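Local coordinates for periplasmic binding protein (Veillonella parvula, PDB 4LJS), which probably captures a ligand, still unidentified, in the periplasm as the substrate-binding component of a transport system, at residues Asn53-Glu63 with Tyr157-Arg167. Numbering follows the deposited sequence.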
ATOM      1  N   ASN A  53       0.384   4.844  -2.886  1.00 26.46           N
ATOM      2  CA  ASN A  53       1.689   4.619  -2.249  1.00 27.91           C
ATOM      3  C   ASN A  53       2.741   5.638  -2.658  1.00 29.77           C
ATOM      4  O   ASN A  53       3.508   6.096  -1.818  1.00 31.73           O
ATOM      5  CB  ASN A  53       2.217   3.196  -2.473  1.00 33.81           C
ATOM      6  CG  ASN A  53       2.501   2.884  -3.947  1.00 33.57           C
ATOM      7  OD1 ASN A  53       1.877   3.440  -4.847  1.00 33.58           O
ATOM      8  ND2 ASN A  53       3.435   1.971  -4.186  1.00 32.42           N
ATOM      9  N   SER A  54       2.770   6.004  -3.939  1.00 26.95           N
ATOM     10  CA  SER A  54       3.725   7.001  -4.416  1.00 31.14           C
ATOM     11  C   SER A  54       3.460   8.344  -3.738  1.00 37.40           C
ATOM     12  O   SER A  54       4.372   8.980  -3.212  1.00 36.30           O
ATOM     13  CB  SER A  54       3.630   7.168  -5.935  1.00 33.33           C
ATOM     14  OG  SER A  54       3.605   5.913  -6.595  1.00 34.89           O
ATOM     15  N   ILE A  55       2.192   8.744  -3.731  1.00 29.52           N
ATOM     16  CA  ILE A  55       1.791  10.057  -3.236  1.00 28.86           C
ATOM     17  C   ILE A  55       1.975  10.203  -1.736  1.00 32.87           C
ATOM     18  O   ILE A  55       2.689  11.103  -1.283  1.00 32.06           O
ATOM     19  CB  ILE A  55       0.328  10.361  -3.612  1.00 31.33           C
ATOM     20  CG1 ILE A  55       0.161  10.281  -5.138  1.00 29.05           C
ATOM     21  CG2 ILE A  55      -0.083  11.738  -3.089  1.00 31.85           C
ATOM     22  CD1 ILE A  55      -1.269  10.078  -5.596  1.00 28.85           C
ATOM     23  N   GLU A  56       1.344   9.315  -0.967  1.00 27.96           N
ATOM     24  CA  GLU A  56       1.377   9.415   0.490  1.00 28.07           C
ATOM     25  C   GLU A  56       2.744   9.136   1.117  1.00 33.86           C
ATOM     26  O   GLU A  56       3.059   9.687   2.175  1.00 33.09           O
ATOM     27  CB  GLU A  56       0.304   8.528   1.140  1.00 29.78           C
ATOM     28  CG  GLU A  56      -1.088   9.139   1.103  1.00 43.25           C
ATOM     29  CD  GLU A  56      -2.056   8.473   2.066  1.00 46.47           C
ATOM     30  OE1 GLU A  56      -2.223   8.985   3.199  1.00 48.72           O
ATOM     31  OE2 GLU A  56      -2.657   7.443   1.687  1.00 45.45           O
ATOM     32  N   THR A  57       3.548   8.274   0.492  1.00 28.05           N
ATOM     33  CA  THR A  57       4.875   7.978   1.039  1.00 27.55           C
ATOM     34  C   THR A  57       5.782   9.206   0.952  1.00 32.97           C
ATOM     35  O   THR A  57       6.482   9.540   1.908  1.00 36.30           O
ATOM     36  CB  THR A  57       5.552   6.766   0.350  1.00 35.25           C
ATOM     37  OG1 THR A  57       4.705   5.608   0.461  1.00 36.26           O
ATOM     38  CG2 THR A  57       6.913   6.463   0.991  1.00 30.18           C
ATOM     39  N   ILE A  58       5.758   9.887  -0.190  1.00 30.91           N
ATOM     40  CA  ILE A  58       6.557  11.085  -0.350  1.00 30.14           C
ATOM     41  C   ILE A  58       6.063  12.178   0.599  1.00 36.08           C
ATOM     42  O   ILE A  58       6.860  12.895   1.207  1.00 37.49           O
ATOM     43  CB  ILE A  58       6.569  11.573  -1.802  1.00 30.51           C
ATOM     44  CG1 ILE A  58       7.351  10.586  -2.675  1.00 28.32           C
ATOM     45  CG2 ILE A  58       7.180  12.965  -1.876  1.00 28.60           C
ATOM     46  CD1 ILE A  58       7.091  10.747  -4.188  1.00 27.96           C
ATOM     47  N   ILE A  59       4.747  12.277   0.758  1.00 34.42           N
ATOM     48  CA  ILE A  59       4.194  13.200   1.737  1.00 34.20           C
ATOM     49  C   ILE A  59       4.661  12.856   3.157  1.00 35.05           C
ATOM     50  O   ILE A  59       5.068  13.741   3.918  1.00 34.16           O
ATOM     51  CB  ILE A  59       2.662  13.250   1.665  1.00 33.90           C
ATOM     52  CG1 ILE A  59       2.225  13.897   0.337  1.00 29.77           C
ATOM     53  CG2 ILE A  59       2.106  14.010   2.850  1.00 36.01           C
ATOM     54  CD1 ILE A  59       0.713  13.947   0.127  1.00 30.28           C
ATOM     55  N   ALA A  60       4.639  11.569   3.496  1.00 31.71           N
ATOM     56  CA  ALA A  60       5.019  11.123   4.837  1.00 37.27           C
ATOM     57  C   ALA A  60       6.483  11.420   5.147  1.00 36.72           C
ATOM     58  O   ALA A  60       6.861  11.551   6.305  1.00 39.88           O
ATOM     59  CB  ALA A  60       4.742   9.623   5.013  1.00 34.07           C
ATOM     60  N   LEU A  61       7.301  11.506   4.106  1.00 36.87           N
ATOM     61  CA  LEU A  61       8.728  11.778   4.274  1.00 42.07           C
ATOM     62  C   LEU A  61       8.995  13.277   4.420  1.00 43.79           C
ATOM     63  O   LEU A  61      10.106  13.685   4.732  1.00 46.30           O
ATOM     64  CB  LEU A  61       9.520  11.214   3.092  1.00 34.43           C
ATOM     65  CG  LEU A  61       9.674   9.691   3.030  1.00 34.24           C
ATOM     66  CD1 LEU A  61      10.270   9.287   1.688  1.00 33.48           C
ATOM     67  CD2 LEU A  61      10.538   9.167   4.189  1.00 33.60           C
ATOM     68  N   GLY A  62       7.968  14.088   4.174  1.00 37.65           N
ATOM     69  CA  GLY A  62       8.054  15.524   4.378  1.00 44.39           C
ATOM     70  C   GLY A  62       8.257  16.310   3.098  1.00 45.63           C
ATOM     71  O   GLY A  62       8.478  17.515   3.136  1.00 42.26           O
ATOM     72  N   GLU A  63       8.170  15.635   1.959  1.00 40.45           N
ATOM     73  CA  GLU A  63       8.525  16.271   0.700  1.00 37.76           C
ATOM     74  C   GLU A  63       7.354  16.451  -0.263  1.00 35.11           C
ATOM     75  O   GLU A  63       7.538  16.476  -1.480  1.00 37.52           O
ATOM     76  CB  GLU A  63       9.692  15.532   0.033  1.00 36.73           C
ATOM     77  CG  GLU A  63      11.026  15.661   0.786  1.00 33.61           C
ATOM     78  CD  GLU A  63      11.514  17.106   0.924  1.00 45.59           C
ATOM     79  OE1 GLU A  63      12.411  17.356   1.763  1.00 47.06           O
ATOM     80  OE2 GLU A  63      11.018  17.992   0.192  1.00 48.54           O
ATOM     81  N   TYR A 157      10.904  -0.014  -0.170  1.00 27.35           N
ATOM     82  CA  TYR A 157      10.273   1.029  -0.964  1.00 33.51           C
ATOM     83  C   TYR A 157      10.391   2.351  -0.223  1.00 32.37           C
ATOM     84  O   TYR A 157      10.849   3.353  -0.772  1.00 33.93           O
ATOM     85  CB  TYR A 157       8.805   0.671  -1.180  1.00 31.94           C
ATOM     86  CG  TYR A 157       7.979   1.682  -1.952  1.00 32.10           C
ATOM     87  CD1 TYR A 157       7.985   1.691  -3.344  1.00 31.29           C
ATOM     88  CD2 TYR A 157       7.164   2.599  -1.291  1.00 28.44           C
ATOM     89  CE1 TYR A 157       7.214   2.588  -4.057  1.00 35.03           C
ATOM     90  CE2 TYR A 157       6.386   3.508  -1.998  1.00 27.10           C
ATOM     91  CZ  TYR A 157       6.419   3.500  -3.384  1.00 37.47           C
ATOM     92  OH  TYR A 157       5.655   4.391  -4.110  1.00 32.48           O
ATOM     93  N   ILE A 158      10.003   2.333   1.045  1.00 27.97           N
ATOM     94  CA  ILE A 158      10.065   3.527   1.881  1.00 35.73           C
ATOM     95  C   ILE A 158      11.512   3.997   2.035  1.00 41.51           C
ATOM     96  O   ILE A 158      11.807   5.189   1.947  1.00 36.47           O
ATOM     97  CB  ILE A 158       9.422   3.250   3.253  1.00 31.53           C
ATOM     98  CG1 ILE A 158       7.923   2.990   3.067  1.00 34.40           C
ATOM     99  CG2 ILE A 158       9.646   4.406   4.205  1.00 26.64           C
ATOM    100  CD1 ILE A 158       7.203   2.546   4.304  1.00 33.56           C
ATOM    101  N   ARG A 159      12.413   3.040   2.224  1.00 32.09           N
ATOM    102  CA  ARG A 159      13.821   3.335   2.411  1.00 36.99           C
ATOM    103  C   ARG A 159      14.442   3.948   1.146  1.00 40.32           C
ATOM    104  O   ARG A 159      15.235   4.891   1.230  1.00 36.90           O
ATOM    105  CB  ARG A 159      14.543   2.049   2.816  1.00 37.81           C
ATOM    106  CG  ARG A 159      15.978   2.223   3.227  1.00 47.92           C
ATOM    107  CD  ARG A 159      16.530   0.915   3.800  1.00 49.61           C
ATOM    108  NE  ARG A 159      16.119   0.688   5.187  1.00 50.92           N
ATOM    109  CZ  ARG A 159      15.426  -0.366   5.609  1.00 52.03           C
ATOM    110  NH1 ARG A 159      15.048  -1.304   4.752  1.00 48.92           N
ATOM    111  NH2 ARG A 159      15.118  -0.488   6.897  1.00 52.22           N
ATOM    112  N   ASP A 160      14.077   3.418  -0.021  1.00 35.93           N
ATOM    113  CA  ASP A 160      14.572   3.944  -1.297  1.00 36.40           C
ATOM    114  C   ASP A 160      14.129   5.390  -1.517  1.00 34.96           C
ATOM    115  O   ASP A 160      14.925   6.247  -1.893  1.00 35.10           O
ATOM    116  CB  ASP A 160      14.076   3.094  -2.465  1.00 36.30           C
ATOM    117  CG  ASP A 160      14.796   1.769  -2.575  1.00 42.06           C
ATOM    118  OD1 ASP A 160      15.906   1.644  -2.012  1.00 38.61           O
ATOM    119  OD2 ASP A 160      14.254   0.853  -3.235  1.00 41.65           O
ATOM    120  N   LEU A 161      12.849   5.656  -1.293  1.00 31.71           N
ATOM    121  CA  LEU A 161      12.345   7.010  -1.441  1.00 35.06           C
ATOM    122  C   LEU A 161      13.035   7.926  -0.430  1.00 38.73           C
ATOM    123  O   LEU A 161      13.398   9.050  -0.756  1.00 39.71           O
ATOM    124  CB  LEU A 161      10.821   7.042  -1.318  1.00 33.75           C
ATOM    125  CG  LEU A 161      10.113   6.419  -2.534  1.00 36.80           C
ATOM    126  CD1 LEU A 161       8.606   6.326  -2.329  1.00 30.40           C
ATOM    127  CD2 LEU A 161      10.427   7.204  -3.810  1.00 37.77           C
ATOM    128  N   GLY A 162      13.249   7.425   0.784  1.00 37.08           N
ATOM    129  CA  GLY A 162      14.018   8.151   1.779  1.00 31.57           C
ATOM    130  C   GLY A 162      15.396   8.573   1.290  1.00 36.07           C
ATOM    131  O   GLY A 162      15.813   9.712   1.499  1.00 34.83           O
ATOM    132  N   ARG A 163      16.111   7.662   0.630  1.00 34.12           N
ATOM    133  CA  ARG A 163      17.424   7.997   0.081  1.00 38.65           C
ATOM    134  C   ARG A 163      17.323   9.027  -1.051  1.00 42.82           C
ATOM    135  O   ARG A 163      18.129   9.956  -1.134  1.00 45.79           O
ATOM    136  CB  ARG A 163      18.157   6.749  -0.421  1.00 40.03           C
ATOM    137  CG  ARG A 163      18.507   5.734   0.646  1.00 45.66           C
ATOM    138  CD  ARG A 163      19.299   4.573   0.046  1.00 53.96           C
ATOM    139  NE  ARG A 163      20.615   5.000  -0.429  1.00 61.95           N
ATOM    140  CZ  ARG A 163      21.316   4.374  -1.371  1.00 69.18           C
ATOM    141  NH1 ARG A 163      20.824   3.289  -1.957  1.00 69.43           N
ATOM    142  NH2 ARG A 163      22.507   4.837  -1.735  1.00 74.28           N
ATOM    143  N   ILE A 164      16.339   8.854  -1.923  1.00 41.17           N
ATOM    144  CA  ILE A 164      16.147   9.767  -3.044  1.00 39.71           C
ATOM    145  C   ILE A 164      15.879  11.199  -2.564  1.00 40.11           C
ATOM    146  O   ILE A 164      16.416  12.154  -3.121  1.00 35.57           O
ATOM    147  CB  ILE A 164      15.022   9.271  -3.989  1.00 38.03           C
ATOM    148  CG1 ILE A 164      15.455   7.986  -4.703  1.00 38.63           C
ATOM    149  CG2 ILE A 164      14.649  10.341  -5.015  1.00 28.13           C
ATOM    150  CD1 ILE A 164      14.384   7.392  -5.615  1.00 36.03           C
ATOM    151  N   PHE A 165      15.089  11.344  -1.502  1.00 37.98           N
ATOM    152  CA  PHE A 165      14.696  12.668  -1.019  1.00 32.91           C
ATOM    153  C   PHE A 165      15.505  13.201   0.145  1.00 31.25           C
ATOM    154  O   PHE A 165      15.101  14.176   0.782  1.00 39.50           O
ATOM    155  CB  PHE A 165      13.213  12.679  -0.663  1.00 35.55           C
ATOM    156  CG  PHE A 165      12.324  12.612  -1.860  1.00 35.78           C
ATOM    157  CD1 PHE A 165      11.982  13.759  -2.535  1.00 34.96           C
ATOM    158  CD2 PHE A 165      11.877  11.396  -2.338  1.00 36.01           C
ATOM    159  CE1 PHE A 165      11.179  13.702  -3.655  1.00 39.53           C
ATOM    160  CE2 PHE A 165      11.076  11.331  -3.453  1.00 37.50           C
ATOM    161  CZ  PHE A 165      10.730  12.485  -4.118  1.00 32.63           C
ATOM    162  N   ASN A 166      16.648  12.572   0.407  1.00 34.30           N
ATOM    163  CA  ASN A 166      17.452  12.864   1.592  1.00 43.26           C
ATOM    164  C   ASN A 166      16.628  12.908   2.885  1.00 48.40           C
ATOM    165  O   ASN A 166      16.777  13.820   3.703  1.00 48.34           O
ATOM    166  CB  ASN A 166      18.241  14.167   1.420  1.00 47.83           C
ATOM    167  CG  ASN A 166      19.380  14.283   2.415  1.00 51.68           C
ATOM    168  OD1 ASN A 166      20.016  13.286   2.755  1.00 56.80           O
ATOM    169  ND2 ASN A 166      19.629  15.493   2.900  1.00 50.36           N
ATOM    170  N   ARG A 167      15.744  11.929   3.053  1.00 43.29           N
ATOM    171  CA  ARG A 167      14.910  11.840   4.248  1.00 42.15           C
ATOM    172  C   ARG A 167      15.121  10.479   4.892  1.00 39.56           C
ATOM    173  O   ARG A 167      14.171   9.750   5.170  1.00 44.52           O
ATOM    174  CB  ARG A 167      13.427  12.045   3.903  1.00 33.01           C
ATOM    175  CG  ARG A 167      13.074  13.459   3.442  1.00 32.93           C
ATOM    176  CD  ARG A 167      13.177  14.478   4.569  1.00 37.29           C
ATOM    177  NE  ARG A 167      12.706  15.792   4.143  1.00 51.28           N
ATOM    178  CZ  ARG A 167      12.306  16.748   4.975  1.00 53.17           C
ATOM    179  NH1 ARG A 167      12.319  16.528   6.283  1.00 45.40           N
ATOM    180  NH2 ARG A 167      11.887  17.919   4.502  1.00 50.25           N
TER
HETATM  181  O   HOH W   1       4.933   3.625  -6.615  1.00 31.37           O
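Arg167 grips Glu63 side-on: NE and NH2 both donate to the same carboxylate oxygen, with NH2 2.8 Å from Glu63 OE1. That oxygen lies in the guanidinium plane, yet the carboxylate is turned 56° against it, and both nitrogens come from one face of the carboxylate, NE tilted on the anti side and NH2 from well above the plane. A bend at chi2 folds the arginine back along Leu61, whose carbonyl O lies over one guanidinium face and 3.2 Å from Arg167 CD.

Beside this salt bridge the packing turns apolar. Leu61 pushes CD1 against the backbone of the other helix, 3.6 Å from Gly162 N, while CD2 rests near Arg167 CB and the two side chains pass in opposite directions. Phe165 meets Ile58 through CE2, 3.9 Å from Ile58 CG1, and carries Glu63 CB near CD1. Further along, Thr57 CG2 touches Leu161 CD1. With CG anti to the backbone N (chi1 178°), Tyr157 reaches across to the helix of Asn53, and Thr57 OG1 lies at its ring edge, 3.6 Å from Tyr157 CE2. The Asn53 amide is nearly parallel to this ring, and one water joins Tyr157 OH, at 2.7 Å, to Ser54 OG.

The second shell fixes these groups. Thr57 OG1 donates to Asn53 O; Asn53 OD1 is held by Trp114 and Ser54 OG is bonded to Met50 O. The salt-bridge pair continues outward, Glu63 to Arg66 and Arg167 to Glu170. Schellman motifs end both helices, with Gly62 and Asn166 at positive phi, and Glu63 and Arg167 lie just beyond these ends.

The axes of helices 53-60 and 157-164 cross at -57°, 10.2 Å apart at closest approach. Both pack on strand 47-50 of one lobe's parallel sheet, through Ile58 and Phe165. Helix 168-188 touches Leu61 and Ile158 and leads to the second sheet, as in binding proteins whose lobes are joined by one long helix.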